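Local coordinates for 35 kDa hemin binding protein (Porphyromonas gingivalis, PDB 5Y1A) that probably binds hemin and joins a thioredoxin domain to a beta-sandwich domain as a cargo of the type IX secretion system, at residues Trp88-Leu94 with Val208-Thr214. Where two conformers were deposited one is given. Residues are numbered along the deposited sequence.
Sequences WPRVGQL and VLMILST
This is the interface between a helix of the thioredoxin domain and the outer strand of a sheet of the following beta-sandwich, whose start (V208) is also backbone hydrogen-bonded to F77 of the thioredoxin sheet. Helix segment 89-94, the start of helix 89-102, crosses strand 208-211 almost at right angles (84°), axes 7.7 Å apart at closest approach, with V91 CA 6.4 Å from L209 CA. L209 and M210 form a classic beta bulge opposite V184; the near-helical psi of L209 (-21°) belongs to it. W88 (chi1 m, chi2 -83°) precedes the helix and lays its six-membered ring against L209 CD2, a CH-pi contact 4.0 Å from the centroid; its NE1 is hydrogen-bonded to D238 O. V91 (t) puts CG2 3.3 Å from V208 O. One turn on, L94 (t, p) brings CD2 to 3.9 Å from I211 CG1 and 4.1 Å from V208 CG1, while Y183 of the neighbouring strand also touches L94 and V208. R90 (m, t, p, chi4 81°) reaches the end of the segment, where the guanidinium donates hydrogen bonds to three carbonyls near its plane: NH1 to T214 O 2.8 Å, NH2 to S213 O 2.8 Å and NH2 to I211 O 2.9 Å. Water 1 accepts from R90 NE (2.8 Å) and I211 N (2.9 Å). Beside an apolar interface, main-chain carbonyls thus take up R90's charged group, so this grip depends on the backbone path of 211-214, where the strand is interrupted.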
ATOM      1  N   TRP A  88     -13.393   1.666  -1.912  1.00 11.09           N
ATOM      2  CA  TRP A  88     -12.580   0.488  -1.621  1.00 11.48           C
ATOM      3  C   TRP A  88     -13.124  -0.224  -0.383  1.00 11.28           C
ATOM      4  O   TRP A  88     -12.597  -0.059   0.722  1.00 11.33           O
ATOM      5  CB  TRP A  88     -11.110   0.885  -1.382  1.00 10.59           C
ATOM      6  CG  TRP A  88     -10.454   1.445  -2.630  1.00 11.28           C
ATOM      7  CD1 TRP A  88      -9.904   0.737  -3.642  1.00 11.74           C
ATOM      8  CD2 TRP A  88     -10.314   2.830  -2.973  1.00 11.41           C
ATOM      9  NE1 TRP A  88      -9.411   1.600  -4.620  1.00 11.88           N
ATOM     10  CE2 TRP A  88      -9.664   2.887  -4.233  1.00 12.29           C
ATOM     11  CE3 TRP A  88     -10.699   4.035  -2.346  1.00 11.13           C
ATOM     12  CZ2 TRP A  88      -9.347   4.103  -4.865  1.00 11.37           C
ATOM     13  CZ3 TRP A  88     -10.383   5.239  -2.963  1.00 11.96           C
ATOM     14  CH2 TRP A  88      -9.715   5.266  -4.215  1.00 12.87           C
ATOM     15  N   PRO A  89     -14.186  -1.031  -0.558  1.00 10.97           N
ATOM     16  CA  PRO A  89     -14.855  -1.638   0.604  1.00 11.13           C
ATOM     17  C   PRO A  89     -13.972  -2.549   1.447  1.00 10.35           C
ATOM     18  O   PRO A  89     -14.267  -2.721   2.629  1.00 10.47           O
ATOM     19  CB  PRO A  89     -16.015  -2.437  -0.023  1.00 11.81           C
ATOM     20  CG  PRO A  89     -16.175  -1.896  -1.402  1.00 14.21           C
ATOM     21  CD  PRO A  89     -14.821  -1.403  -1.831  1.00 11.97           C
ATOM     22  N   ARG A  90     -12.875  -3.080   0.901  1.00  9.98           N
ATOM     23  CA  ARG A  90     -12.015  -3.941   1.721  1.00 10.12           C
ATOM     24  C   ARG A  90     -11.314  -3.101   2.803  1.00  9.89           C
ATOM     25  O   ARG A  90     -10.907  -3.639   3.832  1.00  9.50           O
ATOM     26  CB  ARG A  90     -11.005  -4.702   0.865  1.00 10.22           C
ATOM     27  CG  ARG A  90     -11.661  -5.773  -0.047  1.00 10.88           C
ATOM     28  CD  ARG A  90     -10.668  -6.490  -0.971  1.00 12.01           C
ATOM     29  NE  ARG A  90      -9.431  -6.815  -0.263  1.00 12.24           N
ATOM     30  CZ  ARG A  90      -9.237  -7.862   0.541  1.00 15.32           C
ATOM     31  NH1 ARG A  90     -10.200  -8.770   0.752  1.00 15.19           N
ATOM     32  NH2 ARG A  90      -8.054  -7.988   1.143  1.00 11.34           N
ATOM     33  N   VAL A  91     -11.177  -1.800   2.555  1.00 10.02           N
ATOM     34  CA  VAL A  91     -10.688  -0.862   3.588  1.00  9.96           C
ATOM     35  C   VAL A  91     -11.683  -0.793   4.775  1.00 10.06           C
ATOM     36  O   VAL A  91     -11.274  -0.815   5.940  1.00  9.58           O
ATOM     37  CB  VAL A  91     -10.365   0.565   3.020  1.00  9.95           C
ATOM     38  CG1 VAL A  91      -9.953   1.521   4.154  1.00  8.30           C
ATOM     39  CG2 VAL A  91      -9.268   0.518   1.933  1.00  9.94           C
ATOM     40  N   GLY A  92     -12.993  -0.738   4.487  1.00  9.74           N
ATOM     41  CA  GLY A  92     -14.006  -0.892   5.545  1.00 10.15           C
ATOM     42  C   GLY A  92     -13.877  -2.198   6.317  1.00 10.28           C
ATOM     43  O   GLY A  92     -14.005  -2.220   7.557  1.00  8.69           O
ATOM     44  N   GLN A  93     -13.615  -3.287   5.595  1.00 10.19           N
ATOM     45  CA  GLN A  93     -13.434  -4.610   6.214  0.50  9.93           C
ATOM     46  C   GLN A  93     -12.238  -4.619   7.144  1.00  9.77           C
ATOM     47  O   GLN A  93     -12.292  -5.205   8.244  1.00 10.46           O
ATOM     48  CB  GLN A  93     -13.264  -5.708   5.158  0.50 10.52           C
ATOM     49  CG  GLN A  93     -14.548  -6.094   4.429  0.50 11.08           C
ATOM     50  CD  GLN A  93     -15.692  -6.407   5.371  0.50 13.09           C
ATOM     51  OE1 GLN A  93     -15.596  -7.306   6.217  0.50 14.24           O
ATOM     52  NE2 GLN A  93     -16.791  -5.681   5.218  0.50 12.72           N
ATOM     53  N   LEU A  94     -11.150  -3.976   6.698  1.00  9.14           N
ATOM     54  CA  LEU A  94      -9.947  -3.840   7.540  1.00  8.55           C
ATOM     55  C   LEU A  94     -10.286  -3.079   8.836  1.00  8.73           C
ATOM     56  O   LEU A  94      -9.907  -3.520   9.941  1.00  9.06           O
ATOM     57  CB  LEU A  94      -8.842  -3.121   6.780  1.00  8.73           C
ATOM     58  CG  LEU A  94      -7.576  -2.830   7.597  1.00  9.17           C
ATOM     59  CD1 LEU A  94      -6.851  -4.109   7.995  1.00  8.69           C
ATOM     60  CD2 LEU A  94      -6.645  -1.915   6.767  1.00 10.57           C
ATOM     61  N   VAL A 208      -4.378   3.776   3.328  1.00  8.45           N
ATOM     62  CA  VAL A 208      -4.543   2.399   2.880  1.00  8.47           C
ATOM     63  C   VAL A 208      -5.632   2.286   1.809  1.00  7.56           C
ATOM     64  O   VAL A 208      -6.771   2.647   2.063  1.00  8.31           O
ATOM     65  CB  VAL A 208      -4.914   1.469   4.045  1.00  7.50           C
ATOM     66  CG1 VAL A 208      -5.082   0.046   3.512  1.00  9.53           C
ATOM     67  CG2 VAL A 208      -3.827   1.525   5.128  1.00  9.58           C
ATOM     68  N   LEU A 209      -5.276   1.811   0.619  1.00  8.02           N
ATOM     69  CA  LEU A 209      -6.296   1.541  -0.409  1.00  8.31           C
ATOM     70  C   LEU A 209      -6.447   0.084  -0.772  1.00  8.24           C
ATOM     71  O   LEU A 209      -7.493  -0.298  -1.375  1.00  8.14           O
ATOM     72  CB  LEU A 209      -6.029   2.332  -1.703  1.00  8.22           C
ATOM     73  CG  LEU A 209      -6.018   3.851  -1.484  1.00  7.58           C
ATOM     74  CD1 LEU A 209      -5.828   4.515  -2.869  1.00 10.86           C
ATOM     75  CD2 LEU A 209      -7.278   4.392  -0.767  1.00  8.40           C
ATOM     76  N   MET A 210      -5.407  -0.704  -0.483  1.00  7.49           N
ATOM     77  CA  MET A 210      -5.447  -2.149  -0.719  1.00  7.68           C
ATOM     78  C   MET A 210      -4.819  -2.928   0.423  1.00  8.21           C
ATOM     79  O   MET A 210      -3.847  -2.477   1.043  1.00  9.10           O
ATOM     80  CB  MET A 210      -4.740  -2.552  -2.038  1.00  6.46           C
ATOM     81  CG  MET A 210      -5.172  -1.773  -3.285  1.00  7.27           C
ATOM     82  SD  MET A 210      -4.250  -2.272  -4.812  1.00  4.11           S
ATOM     83  CE  MET A 210      -4.818  -3.948  -5.020  1.00 15.07           C
ATOM     84  N   ILE A 211      -5.361  -4.116   0.664  1.00  8.01           N
ATOM     85  CA  ILE A 211      -4.790  -5.088   1.598  1.00  8.40           C
ATOM     86  C   ILE A 211      -4.566  -6.350   0.764  1.00  9.29           C
ATOM     87  O   ILE A 211      -5.514  -6.904   0.179  1.00  8.19           O
ATOM     88  CB  ILE A 211      -5.731  -5.386   2.827  1.00  8.67           C
ATOM     89  CG1 ILE A 211      -6.146  -4.069   3.546  1.00 10.09           C
ATOM     90  CG2 ILE A 211      -5.038  -6.359   3.807  1.00  9.24           C
ATOM     91  CD1 ILE A 211      -7.438  -3.386   3.046  1.00  6.99           C
ATOM     92  N   LEU A 212      -3.317  -6.802   0.721  1.00  8.48           N
ATOM     93  CA  LEU A 212      -2.919  -7.836  -0.237  1.00  9.77           C
ATOM     94  C   LEU A 212      -3.292  -9.271   0.130  1.00 10.67           C
ATOM     95  O   LEU A 212      -3.282 -10.153  -0.746  1.00 11.40           O
ATOM     96  CB  LEU A 212      -1.435  -7.720  -0.523  1.00  9.76           C
ATOM     97  CG  LEU A 212      -1.027  -6.359  -1.120  1.00 10.61           C
ATOM     98  CD1 LEU A 212       0.441  -6.404  -1.532  1.00 12.16           C
ATOM     99  CD2 LEU A 212      -1.916  -5.920  -2.318  1.00 11.61           C
ATOM    100  N   SER A 213      -3.611  -9.505   1.401  0.50 10.28           N
ATOM    101  CA  SER A 213      -4.135 -10.815   1.842  0.50 10.14           C
ATOM    102  C   SER A 213      -5.657 -10.845   1.732  0.50 10.39           C
ATOM    103  O   SER A 213      -6.328  -9.953   2.254  0.50 10.24           O
ATOM    104  CB  SER A 213      -3.715 -11.057   3.287  0.50 10.11           C
ATOM    105  OG  SER A 213      -3.956  -9.898   4.072  0.50  8.12           O
ATOM    106  N   THR A 214      -6.206 -11.859   1.047  1.00 10.31           N
ATOM    107  CA  THR A 214      -7.670 -12.008   0.931  1.00 10.73           C
ATOM    108  C   THR A 214      -8.377 -11.716   2.266  1.00 10.36           C
ATOM    109  O   THR A 214      -9.309 -10.905   2.336  1.00 10.53           O
ATOM    110  CB  THR A 214      -8.019 -13.401   0.409  1.00 10.56           C
ATOM    111  OG1 THR A 214      -7.577 -13.488  -0.965  1.00 12.57           O
ATOM    112  CG2 THR A 214      -9.527 -13.632   0.487  1.00 12.50           C
TER
HETATM  113  O   HOH W   1      -7.626  -4.775  -1.090  1.00 10.38           O